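Local coordinates for NUDIX hydrolase (Nitrosomonas europaea, PDB 2B0V), which probably hydrolyses phosphate linkages in nucleoside di- and triphosphates and in thiamine diphosphate, as a magnesium-dependent Nudix hydrolase of the NudJ subfamily, at residues L22-I27 against T104-A109; S63-V68 against Q92-D97. All blocks are in the same frame, centred on the assembly; numbering follows the deposited sequence.

Contact 1 (L22-I27 against T104-A109)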
ATOM      1  N   LEU A  22      -6.745   5.835   3.862  1.00 15.29           N
ATOM      2  CA  LEU A  22      -5.509   6.117   4.574  1.00 14.42           C
ATOM      3  C   LEU A  22      -4.315   5.998   3.616  1.00 14.63           C
ATOM      4  O   LEU A  22      -3.984   4.883   3.147  1.00 13.11           O
ATOM      5  CB  LEU A  22      -5.307   5.118   5.742  1.00 15.50           C
ATOM      6  CG  LEU A  22      -4.139   5.403   6.689  1.00 14.33           C
ATOM      7  CD1 LEU A  22      -4.206   6.794   7.346  1.00 14.03           C
ATOM      8  CD2 LEU A  22      -4.085   4.254   7.741  1.00 17.43           C
ATOM      9  N   LEU A  23      -3.652   7.140   3.371  1.00 13.96           N
ATOM     10  CA  LEU A  23      -2.535   7.228   2.446  1.00 12.92           C
ATOM     11  C   LEU A  23      -1.379   7.860   3.137  1.00 13.58           C
ATOM     12  O   LEU A  23      -1.538   8.484   4.206  1.00 16.31           O
ATOM     13  CB  LEU A  23      -2.906   8.077   1.220  1.00 14.03           C
ATOM     14  CG  LEU A  23      -4.070   7.575   0.342  1.00 12.73           C
ATOM     15  CD1 LEU A  23      -4.418   8.596  -0.798  1.00 13.50           C
ATOM     16  CD2 LEU A  23      -3.822   6.131  -0.224  1.00 15.28           C
ATOM     17  N   VAL A  24      -0.223   7.776   2.510  1.00 15.09           N
ATOM     18  CA  VAL A  24       0.942   8.448   3.066  1.00 15.68           C
ATOM     19  C   VAL A  24       1.457   9.493   2.097  1.00 15.89           C
ATOM     20  O   VAL A  24       1.398   9.291   0.886  1.00 15.28           O
ATOM     21  CB  VAL A  24       2.087   7.465   3.449  1.00 16.34           C
ATOM     22  CG1 VAL A  24       1.653   6.533   4.589  1.00 18.67           C
ATOM     23  CG2 VAL A  24       2.569   6.686   2.235  1.00 15.99           C
ATOM     24  N   GLU A  25       1.931  10.623   2.638  1.00 16.91           N
ATOM     25  CA  GLU A  25       2.786  11.530   1.879  1.00 16.53           C
ATOM     26  C   GLU A  25       4.216  11.167   2.241  1.00 15.80           C
ATOM     27  O   GLU A  25       4.569  11.064   3.417  1.00 16.74           O
ATOM     28  CB  GLU A  25       2.467  12.992   2.214  1.00 17.10           C
ATOM     29  CG  GLU A  25       1.040  13.312   1.791  1.00 19.97           C
ATOM     30  CD  GLU A  25       0.600  14.736   2.093  1.00 26.79           C
ATOM     31  OE1 GLU A  25       1.128  15.352   3.052  1.00 31.01           O
ATOM     32  OE2 GLU A  25      -0.259  15.226   1.332  1.00 31.37           O
ATOM     33  N   GLU A  26       5.024  10.917   1.218  1.00 16.49           N
ATOM     34  CA  GLU A  26       6.356  10.347   1.415  1.00 16.61           C
ATOM     35  C   GLU A  26       7.348  10.992   0.451  1.00 17.32           C
ATOM     36  O   GLU A  26       6.965  11.555  -0.578  1.00 18.12           O
ATOM     37  CB  GLU A  26       6.325   8.826   1.194  1.00 17.67           C
ATOM     38  CG  GLU A  26       5.965   8.441  -0.261  1.00 20.51           C
ATOM     39  CD  GLU A  26       5.688   6.953  -0.401  1.00 26.01           C
ATOM     40  OE1 GLU A  26       5.471   6.284   0.652  1.00 28.48           O
ATOM     41  OE2 GLU A  26       5.679   6.480  -1.562  1.00 24.45           O
ATOM     42  N   ILE A  27       8.617  10.946   0.831  1.00 18.58           N
ATOM     43  CA  ILE A  27       9.677  11.464  -0.033  1.00 19.76           C
ATOM     44  C   ILE A  27      10.561  10.258  -0.358  1.00 22.31           C
ATOM     45  O   ILE A  27      11.431   9.901   0.446  1.00 22.01           O
ATOM     46  CB  ILE A  27      10.469  12.568   0.670  1.00 19.90           C
ATOM     47  CG1 ILE A  27       9.519  13.702   1.082  1.00 20.38           C
ATOM     48  CG2 ILE A  27      11.578  13.071  -0.231  1.00 18.79           C
ATOM     49  CD1 ILE A  27      10.186  14.829   1.877  1.00 22.55           C
ATOM     50  N   THR A 104      11.462   6.440   8.173  1.00 18.54           N
ATOM     51  CA  THR A 104      12.069   7.652   7.655  1.00 19.70           C
ATOM     52  C   THR A 104      11.625   7.781   6.215  1.00 19.65           C
ATOM     53  O   THR A 104      11.570   6.779   5.481  1.00 18.78           O
ATOM     54  CB  THR A 104      13.607   7.599   7.760  1.00 19.33           C
ATOM     55  OG1 THR A 104      13.962   7.341   9.111  1.00 24.18           O
ATOM     56  CG2 THR A 104      14.231   8.923   7.360  1.00 21.71           C
ATOM     57  N   GLY A 105      11.244   8.996   5.846  1.00 19.38           N
ATOM     58  CA  GLY A 105      10.767   9.262   4.469  1.00 19.44           C
ATOM     59  C   GLY A 105       9.267   9.499   4.437  1.00 19.88           C
ATOM     60  O   GLY A 105       8.739  10.064   3.457  1.00 20.10           O
ATOM     61  N   ILE A 106       8.572   9.057   5.479  1.00 17.50           N
ATOM     62  CA  ILE A 106       7.141   9.327   5.623  1.00 17.08           C
ATOM     63  C   ILE A 106       6.973  10.733   6.210  1.00 16.71           C
ATOM     64  O   ILE A 106       7.451  11.031   7.316  1.00 17.82           O
ATOM     65  CB  ILE A 106       6.390   8.263   6.508  1.00 17.02           C
ATOM     66  CG1 ILE A 106       6.509   6.831   5.944  1.00 18.34           C
ATOM     67  CG2 ILE A 106       4.921   8.614   6.667  1.00 16.72           C
ATOM     68  CD1 ILE A 106       5.948   6.700   4.531  1.00 20.20           C
ATOM     69  N   VAL A 107       6.310  11.604   5.461  1.00 14.98           N
ATOM     70  CA  VAL A 107       5.998  12.954   5.975  1.00 16.44           C
ATOM     71  C   VAL A 107       4.806  12.907   6.931  1.00 17.45           C
ATOM     72  O   VAL A 107       4.878  13.400   8.084  1.00 17.70           O
ATOM     73  CB  VAL A 107       5.734  13.934   4.818  1.00 15.74           C
ATOM     74  CG1 VAL A 107       5.330  15.310   5.407  1.00 16.04           C
ATOM     75  CG2 VAL A 107       6.976  14.045   3.880  1.00 18.60           C
ATOM     76  N   ARG A 108       3.733  12.273   6.484  1.00 17.75           N
ATOM     77  CA  ARG A 108       2.570  12.055   7.340  0.50 18.29           C
ATOM     78  C   ARG A 108       1.637  11.028   6.709  1.00 17.60           C
ATOM     79  O   ARG A 108       1.697  10.745   5.503  1.00 18.03           O
ATOM     80  CB  ARG A 108       1.840  13.366   7.675  0.50 19.40           C
ATOM     81  CG  ARG A 108       1.297  14.117   6.503  0.50 20.16           C
ATOM     82  CD  ARG A 108       0.754  15.508   6.914  0.50 22.24           C
ATOM     83  NE  ARG A 108       1.826  16.464   7.181  0.50 24.80           N
ATOM     84  CZ  ARG A 108       2.456  17.198   6.266  0.50 24.42           C
ATOM     85  NH1 ARG A 108       2.139  17.120   4.973  0.50 26.08           N
ATOM     86  NH2 ARG A 108       3.427  18.025   6.652  0.50 24.46           N
ATOM     87  N   ALA A 109       0.833  10.394   7.554  1.00 16.88           N
ATOM     88  CA  ALA A 109      -0.197   9.477   7.054  1.00 16.41           C
ATOM     89  C   ALA A 109      -1.508  10.153   7.392  1.00 16.70           C
ATOM     90  O   ALA A 109      -1.661  10.638   8.530  1.00 17.56           O
ATOM     91  CB  ALA A 109      -0.083   8.108   7.753  1.00 16.54           C
TER
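The R108 guanidinium, in one of two modelled conformers, takes the carboxylate of E25 at its edge and V107 CG1 over one face, 3.4 Å above the plane and offset toward the rim. There R108 NH1 donates to E25 OE1 at 2.8 Å in a bent salt bridge, the planes 72° apart. CG of R108 lies between its backbone N and carbonyl carbon (chi1 61°), which brings CG to 3.7 Å from E25 OE1. An alanine in place of E25 would probably leave the guanidinium of that conformer without its carboxylate mate and free to turn.

In the backbone, E25 N bonds to R108 O at 2.9 Å, while E25 O accepts a 2.7 Å bond from V107 N and a weak one from R108 N. V107 and R108 both face E25, a classic beta bulge. Beyond it, I27 N reaches G105 O at 2.8 Å.

On the other face V24 CG1 meets A109 CB at 3.9 Å, and I106 CD1 lies against V24 CB. E26, also here, has OE2 in a salt bridge with R125 and hydrogen-bonded to N36. Helix 48-60 covers V24, I106 and A109 through T60 and E59, and strand 34-36 flanks 22-26.

Contact 2 (S63-V68 against Q92-D97); sequences SFLPEV and QVVSFD
Q92 meets strand 63-68 with both backbone and side chain. L65 N points almost straight at Q92 O, 2.8 Å away with 174° at the hydrogen, and Q92 N returns a longer bond to L65 O at 3.1 Å. The extended Q92 side chain then carries NE2 to E67 OE2 (2.8 Å); the oxygen lies near the amide plane, but the amide nitrogen stands above the carboxylate plane, and the planes are 57° apart. This ties a neutral amide to a carboxylate, probably charged, at the surface.

Two residues away, V94 N bonds to S63 O at 2.9 Å, and L65 CB rests on V94 CG1 at 3.9 Å. On the opposite face from L65 and Q92, F64 CG is anti to the backbone N (chi1 -176°), beside the carbonyl carbon; from there CD1 comes to 3.3 Å from Q92 O.

Farther out, S53 and V56 of helix 48-60, with A13 and I15 of strand 8-17, pack around the F64 ring; V93 also touches I15. Past L65, E67 and V68 both face S90 in a classic beta bulge. The pairing is that of an antiparallel beta hairpin, strands 62-77 and 82-96, within the mixed sheet of the Nudix fold.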
ATOM      1  N   SER A  63      -2.236  -0.570  13.148  1.00 15.26           N
ATOM      2  CA  SER A  63      -2.185  -2.015  12.881  0.60 16.12           C
ATOM      3  C   SER A  63      -3.289  -2.398  11.875  1.00 16.77           C
ATOM      4  O   SER A  63      -4.399  -1.867  11.894  1.00 16.86           O
ATOM      5  CB  SER A  63      -2.314  -2.802  14.199  0.60 17.20           C
ATOM      6  OG  SER A  63      -3.516  -2.458  14.838  0.60 19.79           O
ATOM      7  N   PHE A  64      -2.966  -3.363  11.006  1.00 15.66           N
ATOM      8  CA  PHE A  64      -3.851  -3.725   9.902  1.00 15.67           C
ATOM      9  C   PHE A  64      -4.389  -5.136  10.054  1.00 14.08           C
ATOM     10  O   PHE A  64      -3.670  -6.052  10.505  1.00 15.19           O
ATOM     11  CB  PHE A  64      -3.021  -3.626   8.630  1.00 17.48           C
ATOM     12  CG  PHE A  64      -3.783  -3.865   7.314  1.00 17.57           C
ATOM     13  CD1 PHE A  64      -4.845  -3.064   6.937  1.00 19.44           C
ATOM     14  CD2 PHE A  64      -3.357  -4.860   6.430  1.00 22.60           C
ATOM     15  CE1 PHE A  64      -5.479  -3.255   5.657  1.00 19.94           C
ATOM     16  CE2 PHE A  64      -4.001  -5.046   5.173  1.00 20.58           C
ATOM     17  CZ  PHE A  64      -5.046  -4.245   4.810  1.00 21.90           C
ATOM     18  N   LEU A  65      -5.661  -5.297   9.670  1.00 14.80           N
ATOM     19  CA  LEU A  65      -6.304  -6.600   9.551  1.00 16.11           C
ATOM     20  C   LEU A  65      -6.672  -6.836   8.086  1.00 16.58           C
ATOM     21  O   LEU A  65      -7.668  -6.299   7.610  1.00 15.35           O
ATOM     22  CB  LEU A  65      -7.578  -6.609  10.408  1.00 18.84           C
ATOM     23  CG  LEU A  65      -8.237  -7.941  10.757  1.00 21.34           C
ATOM     24  CD1 LEU A  65      -7.451  -8.664  11.844  1.00 24.07           C
ATOM     25  CD2 LEU A  65      -9.667  -7.668  11.265  1.00 24.29           C
ATOM     26  N   PRO A  66      -5.852  -7.611   7.359  1.00 17.63           N
ATOM     27  CA  PRO A  66      -6.189  -7.824   5.944  1.00 17.85           C
ATOM     28  C   PRO A  66      -7.473  -8.617   5.812  1.00 17.68           C
ATOM     29  O   PRO A  66      -7.775  -9.513   6.658  1.00 17.44           O
ATOM     30  CB  PRO A  66      -4.977  -8.598   5.364  1.00 18.40           C
ATOM     31  CG  PRO A  66      -3.896  -8.462   6.428  1.00 21.21           C
ATOM     32  CD  PRO A  66      -4.621  -8.317   7.763  1.00 19.81           C
ATOM     33  N   GLU A  67      -8.252  -8.270   4.797  1.00 15.72           N
ATOM     34  CA  GLU A  67      -9.533  -8.956   4.574  1.00 16.09           C
ATOM     35  C   GLU A  67      -9.612  -9.671   3.213  1.00 15.15           C
ATOM     36  O   GLU A  67     -10.144 -10.771   3.121  1.00 15.24           O
ATOM     37  CB  GLU A  67     -10.674  -7.972   4.728  1.00 16.28           C
ATOM     38  CG  GLU A  67     -10.731  -7.376   6.170  1.00 20.31           C
ATOM     39  CD  GLU A  67     -11.835  -6.350   6.349  1.00 27.12           C
ATOM     40  OE1 GLU A  67     -11.901  -5.363   5.586  1.00 29.99           O
ATOM     41  OE2 GLU A  67     -12.634  -6.517   7.288  1.00 30.61           O
ATOM     42  N   VAL A  68      -9.182  -8.968   2.151  1.00 14.68           N
ATOM     43  CA  VAL A  68      -9.223  -9.464   0.750  1.00 14.88           C
ATOM     44  C   VAL A  68      -8.011  -8.995  -0.033  1.00 14.70           C
ATOM     45  O   VAL A  68      -7.378  -7.981   0.327  1.00 14.84           O
ATOM     46  CB  VAL A  68     -10.475  -8.967  -0.023  1.00 15.85           C
ATOM     47  CG1 VAL A  68     -11.769  -9.548   0.560  1.00 16.36           C
ATOM     48  CG2 VAL A  68     -10.543  -7.428  -0.115  1.00 15.59           C
ATOM     49  N   GLN A  92      -9.092  -3.610   7.339  1.00 17.23           N
ATOM     50  CA  GLN A  92      -9.343  -2.607   8.363  1.00 17.60           C
ATOM     51  C   GLN A  92      -8.097  -2.206   9.111  1.00 17.66           C
ATOM     52  O   GLN A  92      -7.157  -3.009   9.270  1.00 18.21           O
ATOM     53  CB  GLN A  92     -10.286  -3.166   9.393  1.00 18.39           C
ATOM     54  CG  GLN A  92     -11.636  -3.616   8.880  1.00 22.94           C
ATOM     55  CD  GLN A  92     -12.491  -4.174  10.008  1.00 26.61           C
ATOM     56  OE1 GLN A  92     -12.695  -3.511  11.028  1.00 28.89           O
ATOM     57  NE2 GLN A  92     -12.976  -5.411   9.842  1.00 28.79           N
ATOM     58  N   VAL A  93      -8.128  -0.995   9.648  1.00 15.97           N
ATOM     59  CA  VAL A  93      -7.179  -0.641  10.664  1.00 17.66           C
ATOM     60  C   VAL A  93      -7.855  -0.872  12.015  1.00 18.23           C
ATOM     61  O   VAL A  93      -9.024  -0.538  12.178  1.00 20.20           O
ATOM     62  CB  VAL A  93      -6.574   0.778  10.465  1.00 18.82           C
ATOM     63  CG1 VAL A  93      -5.471   0.713   9.374  1.00 18.41           C
ATOM     64  CG2 VAL A  93      -7.641   1.824  10.191  1.00 19.22           C
ATOM     65  N   VAL A  94      -7.122  -1.474  12.949  1.00 17.15           N
ATOM     66  CA  VAL A  94      -7.708  -1.926  14.210  1.00 18.39           C
ATOM     67  C   VAL A  94      -7.008  -1.370  15.452  1.00 17.23           C
ATOM     68  O   VAL A  94      -7.417  -1.671  16.560  1.00 18.52           O
ATOM     69  CB  VAL A  94      -7.719  -3.455  14.301  1.00 18.55           C
ATOM     70  CG1 VAL A  94      -8.556  -4.056  13.186  1.00 21.47           C
ATOM     71  CG2 VAL A  94      -6.287  -4.015  14.278  1.00 18.72           C
ATOM     72  N   SER A  95      -5.924  -0.614  15.272  1.00 16.43           N
ATOM     73  CA  SER A  95      -5.344   0.193  16.374  1.00 16.75           C
ATOM     74  C   SER A  95      -4.509   1.326  15.810  1.00 16.20           C
ATOM     75  O   SER A  95      -4.078   1.307  14.667  1.00 16.75           O
ATOM     76  CB  SER A  95      -4.427  -0.667  17.263  1.00 17.27           C
ATOM     77  OG  SER A  95      -3.179  -0.854  16.622  1.00 24.14           O
ATOM     78  N   PHE A  96      -4.307   2.341  16.638  1.00 15.37           N
ATOM     79  CA  PHE A  96      -3.437   3.445  16.263  1.00 16.06           C
ATOM     80  C   PHE A  96      -2.735   3.920  17.507  1.00 16.15           C
ATOM     81  O   PHE A  96      -3.357   4.065  18.550  1.00 18.11           O
ATOM     82  CB  PHE A  96      -4.258   4.594  15.694  1.00 15.55           C
ATOM     83  CG  PHE A  96      -3.443   5.845  15.442  1.00 14.19           C
ATOM     84  CD1 PHE A  96      -2.321   5.794  14.634  1.00 14.84           C
ATOM     85  CD2 PHE A  96      -3.797   7.048  16.024  1.00 16.60           C
ATOM     86  CE1 PHE A  96      -1.547   6.918  14.357  1.00 14.59           C
ATOM     87  CE2 PHE A  96      -3.012   8.204  15.781  1.00 16.50           C
ATOM     88  CZ  PHE A  96      -1.875   8.125  14.944  1.00 14.50           C
ATOM     89  N   ASP A  97      -1.443   4.168  17.399  1.00 17.61           N
ATOM     90  CA  ASP A  97      -0.699   4.780  18.481  1.00 18.87           C
ATOM     91  C   ASP A  97       0.197   5.871  17.904  1.00 17.86           C
ATOM     92  O   ASP A  97       1.127   5.596  17.145  1.00 18.04           O
ATOM     93  CB  ASP A  97       0.100   3.737  19.278  1.00 20.56           C
ATOM     94  CG  ASP A  97       0.925   4.337  20.445  1.00 23.11           C
ATOM     95  OD1 ASP A  97       0.845   5.531  20.795  1.00 22.80           O
ATOM     96  OD2 ASP A  97       1.654   3.539  21.088  1.00 31.25           O
TER

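How the contacts relate
From the N terminus, the chain first lays down strand 8-17 and then its antiparallel neighbour 20-26, followed by strands 34-36 and 39-41 and helix 48-60, before strand 62-77 turns back into strand 82-96. Contact 2 closes this hairpin, bringing 63-68 and 92-97 together across 23 intervening residues. Strand 106-113 follows and returns to strand 20-26, where contact 1 closes a longer loop of 76 residues that holds the whole of contact 2; the two nest and do not cross. Both belong to one mixed sheet, linked through strand 8-17, which pairs with 20-26 and 82-96. Their centres are about 17 Å apart, yet L22 CD2 packs on V93 CG1 at 4.1 Å.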